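Local coordinates for protein acetyl-CoA acetyltransferase (Bacillus anthracis, PDB 3SS6) that probably joins two acetyl-CoA molecules into acetoacetyl-CoA, and in reverse cleaves that product, as biosynthetic thiolases do, at residues A[290-299]-A[321-332]. Sequence-based numbering, arbitrary orientation.
Sequences MGIGPAPAIR and FAAQYLAVEKEL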
ATOM      1  N   MET A 290      21.568  25.089   3.063  1.00 27.02           N
ATOM      2  CA  MET A 290      22.448  24.002   3.489  1.00 25.33           C
ATOM      3  C   MET A 290      23.677  23.823   2.593  1.00 24.22           C
ATOM      4  O   MET A 290      24.708  23.328   3.041  1.00 23.62           O
ATOM      5  CB  MET A 290      21.670  22.679   3.600  1.00 25.19           C
ATOM      6  CG  MET A 290      21.136  22.131   2.274  1.00 21.99           C
ATOM      7  SD  MET A 290      22.324  21.038   1.477  1.00 23.97           S
ATOM      8  CE  MET A 290      21.681  21.048  -0.210  1.00 25.39           C
ATOM      9  N   GLY A 291      23.574  24.241   1.334  1.00 24.58           N
ATOM     10  CA  GLY A 291      24.634  23.983   0.380  1.00 19.44           C
ATOM     11  C   GLY A 291      25.937  24.698   0.696  1.00 22.99           C
ATOM     12  O   GLY A 291      26.988  24.306   0.197  1.00 20.91           O
ATOM     13  N   ILE A 292      25.863  25.738   1.527  1.00 24.80           N
ATOM     14  CA  ILE A 292      27.042  26.543   1.887  1.00 22.98           C
ATOM     15  C   ILE A 292      27.879  25.916   3.008  1.00 25.11           C
ATOM     16  O   ILE A 292      28.972  26.394   3.332  1.00 22.59           O
ATOM     17  CB  ILE A 292      26.644  27.967   2.307  1.00 24.78           C
ATOM     18  CG1 ILE A 292      27.819  28.931   2.137  1.00 24.74           C
ATOM     19  CG2 ILE A 292      26.130  27.987   3.749  1.00 21.73           C
ATOM     20  CD1 ILE A 292      28.315  29.030   0.701  1.00 26.85           C
ATOM     21  N   GLY A 293      27.357  24.856   3.613  1.00 22.94           N
ATOM     22  CA  GLY A 293      28.053  24.189   4.704  1.00 21.79           C
ATOM     23  C   GLY A 293      29.564  24.031   4.580  1.00 20.90           C
ATOM     24  O   GLY A 293      30.287  24.253   5.552  1.00 20.37           O
ATOM     25  N   PRO A 294      30.054  23.605   3.405  1.00 20.27           N
ATOM     26  CA  PRO A 294      31.504  23.393   3.319  1.00 18.99           C
ATOM     27  C   PRO A 294      32.343  24.636   3.640  1.00 19.14           C
ATOM     28  O   PRO A 294      33.475  24.475   4.075  1.00 19.80           O
ATOM     29  CB  PRO A 294      31.711  22.956   1.865  1.00 19.60           C
ATOM     30  CG  PRO A 294      30.387  22.284   1.503  1.00 19.51           C
ATOM     31  CD  PRO A 294      29.345  23.108   2.207  1.00 19.65           C
ATOM     32  N   ALA A 295      31.816  25.842   3.440  1.00 19.94           N
ATOM     33  CA  ALA A 295      32.629  27.037   3.697  1.00 19.56           C
ATOM     34  C   ALA A 295      33.071  27.139   5.166  1.00 22.12           C
ATOM     35  O   ALA A 295      34.271  27.140   5.462  1.00 21.49           O
ATOM     36  CB  ALA A 295      31.908  28.312   3.231  1.00 23.29           C
ATOM     37  N   PRO A 296      32.108  27.218   6.101  1.00 21.05           N
ATOM     38  CA  PRO A 296      32.540  27.259   7.503  1.00 21.18           C
ATOM     39  C   PRO A 296      33.233  25.971   7.965  1.00 20.78           C
ATOM     40  O   PRO A 296      34.090  26.050   8.845  1.00 23.92           O
ATOM     41  CB  PRO A 296      31.229  27.476   8.276  1.00 23.48           C
ATOM     42  CG  PRO A 296      30.155  27.021   7.347  1.00 22.17           C
ATOM     43  CD  PRO A 296      30.646  27.360   5.968  1.00 22.56           C
ATOM     44  N   ALA A 297      32.868  24.818   7.406  1.00 19.20           N
ATOM     45  CA  ALA A 297      33.516  23.565   7.798  1.00 16.32           C
ATOM     46  C   ALA A 297      34.983  23.581   7.398  1.00 16.99           C
ATOM     47  O   ALA A 297      35.859  23.221   8.185  1.00 18.80           O
ATOM     48  CB  ALA A 297      32.806  22.363   7.178  1.00 17.36           C
ATOM     49  N   ILE A 298      35.249  24.027   6.177  1.00 17.87           N
ATOM     50  CA  ILE A 298      36.631  24.106   5.705  1.00 19.21           C
ATOM     51  C   ILE A 298      37.420  25.152   6.493  1.00 20.36           C
ATOM     52  O   ILE A 298      38.540  24.884   6.933  1.00 22.76           O
ATOM     53  CB  ILE A 298      36.701  24.347   4.186  1.00 17.69           C
ATOM     54  CG1 ILE A 298      36.240  23.081   3.447  1.00 16.58           C
ATOM     55  CG2 ILE A 298      38.124  24.745   3.754  1.00 19.18           C
ATOM     56  CD1 ILE A 298      36.068  23.264   1.947  1.00 19.27           C
ATOM     57  N   ARG A 299      36.839  26.329   6.701  1.00 17.61           N
ATOM     58  CA  ARG A 299      37.540  27.371   7.451  1.00 21.65           C
ATOM     59  C   ARG A 299      37.880  26.891   8.855  1.00 25.31           C
ATOM     60  O   ARG A 299      39.005  27.070   9.318  1.00 23.32           O
ATOM     61  CB  ARG A 299      36.728  28.668   7.489  1.00 23.36           C
ATOM     62  CG  ARG A 299      36.605  29.331   6.124  1.00 26.63           C
ATOM     63  CD  ARG A 299      35.902  30.679   6.189  1.00 31.91           C
ATOM     64  NE  ARG A 299      36.171  31.471   4.988  1.00 34.75           N
ATOM     65  CZ  ARG A 299      35.235  32.039   4.231  1.00 36.23           C
ATOM     66  NH1 ARG A 299      33.952  31.916   4.542  1.00 34.51           N
ATOM     67  NH2 ARG A 299      35.587  32.739   3.162  1.00 37.60           N
ATOM     68  N   PHE A 321      24.502  20.261  -6.279  1.00 18.70           N
ATOM     69  CA  PHE A 321      23.979  21.026  -7.404  1.00 17.11           C
ATOM     70  C   PHE A 321      25.147  21.862  -7.864  1.00 16.98           C
ATOM     71  O   PHE A 321      25.993  22.241  -7.054  1.00 18.27           O
ATOM     72  CB  PHE A 321      22.826  21.933  -6.968  1.00 20.12           C
ATOM     73  CG  PHE A 321      21.709  21.189  -6.317  1.00 22.19           C
ATOM     74  CD1 PHE A 321      20.637  20.735  -7.067  1.00 22.50           C
ATOM     75  CD2 PHE A 321      21.761  20.895  -4.960  1.00 20.96           C
ATOM     76  CE1 PHE A 321      19.609  20.018  -6.471  1.00 25.97           C
ATOM     77  CE2 PHE A 321      20.739  20.175  -4.357  1.00 23.49           C
ATOM     78  CZ  PHE A 321      19.659  19.743  -5.116  1.00 25.15           C
ATOM     79  N   ALA A 322      25.225  22.138  -9.158  1.00 16.86           N
ATOM     80  CA  ALA A 322      26.295  23.004  -9.633  1.00 16.65           C
ATOM     81  C   ALA A 322      26.239  24.356  -8.906  1.00 16.82           C
ATOM     82  O   ALA A 322      27.274  24.929  -8.557  1.00 18.35           O
ATOM     83  CB  ALA A 322      26.187  23.200 -11.136  1.00 17.83           C
ATOM     84  N   ALA A 323      25.025  24.855  -8.683  1.00 17.06           N
ATOM     85  CA  ALA A 323      24.822  26.146  -8.036  1.00 18.77           C
ATOM     86  C   ALA A 323      25.371  26.122  -6.618  1.00 18.56           C
ATOM     87  O   ALA A 323      25.940  27.101  -6.138  1.00 18.49           O
ATOM     88  CB  ALA A 323      23.345  26.495  -8.003  1.00 21.74           C
ATOM     89  N   GLN A 324      25.163  25.000  -5.940  1.00 17.59           N
ATOM     90  CA  GLN A 324      25.627  24.865  -4.567  1.00 19.21           C
ATOM     91  C   GLN A 324      27.146  24.856  -4.536  1.00 19.35           C
ATOM     92  O   GLN A 324      27.770  25.538  -3.711  1.00 18.79           O
ATOM     93  CB  GLN A 324      25.039  23.596  -3.945  1.00 18.31           C
ATOM     94  CG  GLN A 324      25.744  23.131  -2.696  1.00 21.10           C
ATOM     95  CD  GLN A 324      26.849  22.124  -2.970  1.00 25.52           C
ATOM     96  OE1 GLN A 324      26.761  21.306  -3.895  1.00 22.31           O
ATOM     97  NE2 GLN A 324      27.897  22.174  -2.154  1.00 26.89           N
ATOM     98  N   TYR A 325      27.752  24.100  -5.448  1.00 18.58           N
ATOM     99  CA  TYR A 325      29.204  24.106  -5.562  1.00 17.91           C
ATOM    100  C   TYR A 325      29.717  25.533  -5.829  1.00 19.64           C
ATOM    101  O   TYR A 325      30.683  25.999  -5.211  1.00 18.05           O
ATOM    102  CB  TYR A 325      29.712  23.158  -6.664  1.00 18.31           C
ATOM    103  CG  TYR A 325      31.150  23.499  -6.934  1.00 18.59           C
ATOM    104  CD1 TYR A 325      32.140  23.097  -6.053  1.00 18.84           C
ATOM    105  CD2 TYR A 325      31.506  24.318  -8.001  1.00 20.52           C
ATOM    106  CE1 TYR A 325      33.455  23.466  -6.238  1.00 20.08           C
ATOM    107  CE2 TYR A 325      32.831  24.689  -8.199  1.00 19.67           C
ATOM    108  CZ  TYR A 325      33.794  24.261  -7.306  1.00 21.64           C
ATOM    109  OH  TYR A 325      35.109  24.624  -7.479  1.00 23.22           O
ATOM    110  N   LEU A 326      29.072  26.225  -6.761  1.00 17.06           N
ATOM    111  CA  LEU A 326      29.497  27.573  -7.131  1.00 18.18           C
ATOM    112  C   LEU A 326      29.459  28.543  -5.952  1.00 20.32           C
ATOM    113  O   LEU A 326      30.334  29.400  -5.825  1.00 20.42           O
ATOM    114  CB  LEU A 326      28.670  28.092  -8.308  1.00 20.96           C
ATOM    115  CG  LEU A 326      29.090  27.477  -9.648  1.00 19.74           C
ATOM    116  CD1 LEU A 326      27.959  27.544 -10.667  1.00 20.74           C
ATOM    117  CD2 LEU A 326      30.336  28.188 -10.185  1.00 23.54           C
ATOM    118  N   ALA A 327      28.460  28.399  -5.080  1.00 19.85           N
ATOM    119  CA  ALA A 327      28.383  29.254  -3.897  1.00 18.68           C
ATOM    120  C   ALA A 327      29.600  29.031  -3.008  1.00 19.08           C
ATOM    121  O   ALA A 327      30.191  29.984  -2.506  1.00 23.55           O
ATOM    122  CB  ALA A 327      27.091  29.000  -3.119  1.00 20.79           C
ATOM    123  N   VAL A 328      29.971  27.772  -2.811  1.00 16.12           N
ATOM    124  CA  VAL A 328      31.160  27.448  -2.020  1.00 16.30           C
ATOM    125  C   VAL A 328      32.420  27.993  -2.686  1.00 18.92           C
ATOM    126  O   VAL A 328      33.260  28.607  -2.033  1.00 19.52           O
ATOM    127  CB  VAL A 328      31.311  25.930  -1.816  1.00 17.76           C
ATOM    128  CG1 VAL A 328      32.615  25.611  -1.110  1.00 17.45           C
ATOM    129  CG2 VAL A 328      30.134  25.392  -1.002  1.00 18.55           C
ATOM    130  N   GLU A 329      32.540  27.773  -3.991  1.00 19.05           N
ATOM    131  CA  GLU A 329      33.686  28.295  -4.743  1.00 21.29           C
ATOM    132  C   GLU A 329      33.844  29.812  -4.600  1.00 23.75           C
ATOM    133  O   GLU A 329      34.946  30.318  -4.379  1.00 24.92           O
ATOM    134  CB  GLU A 329      33.578  27.915  -6.218  1.00 20.05           C
ATOM    135  CG  GLU A 329      34.765  28.396  -7.050  1.00 21.57           C
ATOM    136  CD  GLU A 329      34.637  28.021  -8.508  1.00 21.05           C
ATOM    137  OE1 GLU A 329      35.056  26.901  -8.868  1.00 20.58           O
ATOM    138  OE2 GLU A 329      34.117  28.852  -9.286  1.00 25.29           O
ATOM    139  N   LYS A 330      32.738  30.539  -4.735  1.00 20.20           N
ATOM    140  CA  LYS A 330      32.751  31.989  -4.592  1.00 20.66           C
ATOM    141  C   LYS A 330      33.057  32.427  -3.168  1.00 22.82           C
ATOM    142  O   LYS A 330      33.836  33.354  -2.955  1.00 25.78           O
ATOM    143  CB  LYS A 330      31.420  32.583  -5.060  1.00 23.30           C
ATOM    144  CG  LYS A 330      31.174  32.395  -6.557  1.00 30.09           C
ATOM    145  CD  LYS A 330      29.769  32.810  -6.956  1.00 33.44           C
ATOM    146  CE  LYS A 330      29.507  32.535  -8.429  1.00 34.24           C
ATOM    147  NZ  LYS A 330      30.451  33.269  -9.310  1.00 36.42           N
ATOM    148  N   GLU A 331      32.458  31.749  -2.193  1.00 22.10           N
ATOM    149  CA  GLU A 331      32.640  32.121  -0.793  1.00 21.56           C
ATOM    150  C   GLU A 331      34.094  31.959  -0.343  1.00 23.85           C
ATOM    151  O   GLU A 331      34.641  32.828   0.344  1.00 25.48           O
ATOM    152  CB  GLU A 331      31.702  31.303   0.099  1.00 23.19           C
ATOM    153  CG  GLU A 331      31.869  31.570   1.587  1.00 23.33           C
ATOM    154  CD  GLU A 331      31.536  32.994   1.980  1.00 28.13           C
ATOM    155  OE1 GLU A 331      30.553  33.560   1.451  1.00 29.97           O
ATOM    156  OE2 GLU A 331      32.265  33.555   2.821  1.00 29.58           O
ATOM    157  N   LEU A 332      34.712  30.852  -0.742  1.00 23.12           N
ATOM    158  CA  LEU A 332      36.091  30.539  -0.364  1.00 22.71           C
ATOM    159  C   LEU A 332      37.128  31.039  -1.372  1.00 26.10           C
ATOM    160  O   LEU A 332      38.332  30.943  -1.120  1.00 27.20           O
ATOM    161  CB  LEU A 332      36.259  29.026  -0.177  1.00 19.80           C
ATOM    162  CG  LEU A 332      35.488  28.346   0.962  1.00 22.38           C
ATOM    163  CD1 LEU A 332      35.771  26.856   0.954  1.00 20.47           C
ATOM    164  CD2 LEU A 332      35.862  28.945   2.308  1.00 25.55           C
TER
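Arg299 and Glu331 form the salt bridge of this contact, with Arg299 NH1 2.9 Å from Glu331 OE2 and an N-H...O angle of 164°. OE2 lies close to the guanidinium plane, and the N-H reaches it on the anti side of the carboxylate, somewhat out of the carboxylate plane; the two planes stand almost perpendicular. Arg299 NH2 adds a weak, bent bond to the carbonyl Glu331 O at 3.0 Å, so side chain and backbone of one residue share the guanidinium. Glu331 OE1 bonds to Tyr170 OH of helix 159-170, which gives the carboxylate a second partner. Leu332 CD2 lies over the centre of one guanidinium face, 3.7 Å from Arg299 CZ.

A second polar link is a weak hydrogen bond from Gln324 NE2 to Gly291 O at 3.3 Å. Gln324 CG is anti to the backbone N (chi1 163°), and the bend at chi2 carries NE2 to that carbonyl; its OE1 accepts from Ala320 N.

Helix segments 294-299 and 322-332 belong to the C-terminal half of the thiolase fold, where they pack beside strand 374-381 of the mixed sheet: Pro294 and Ile298 touch Ser378, and Gln324 touches Cys380. The axes of these two segments approach to 9.8 Å and cross at -43°.

Apolar and van der Waals contacts line the crossing. Val328 CG2 lies 4.0 Å from Pro294 CG, the two side chains meeting at about a right angle, and also packs against Gly291 O. Ile298 CD1 meets Leu332 CD1 at 3.7 Å, while Ala295 CB rests on Glu331 CG at 3.6 Å. Ile292 CD1 packs against Ala327 CB.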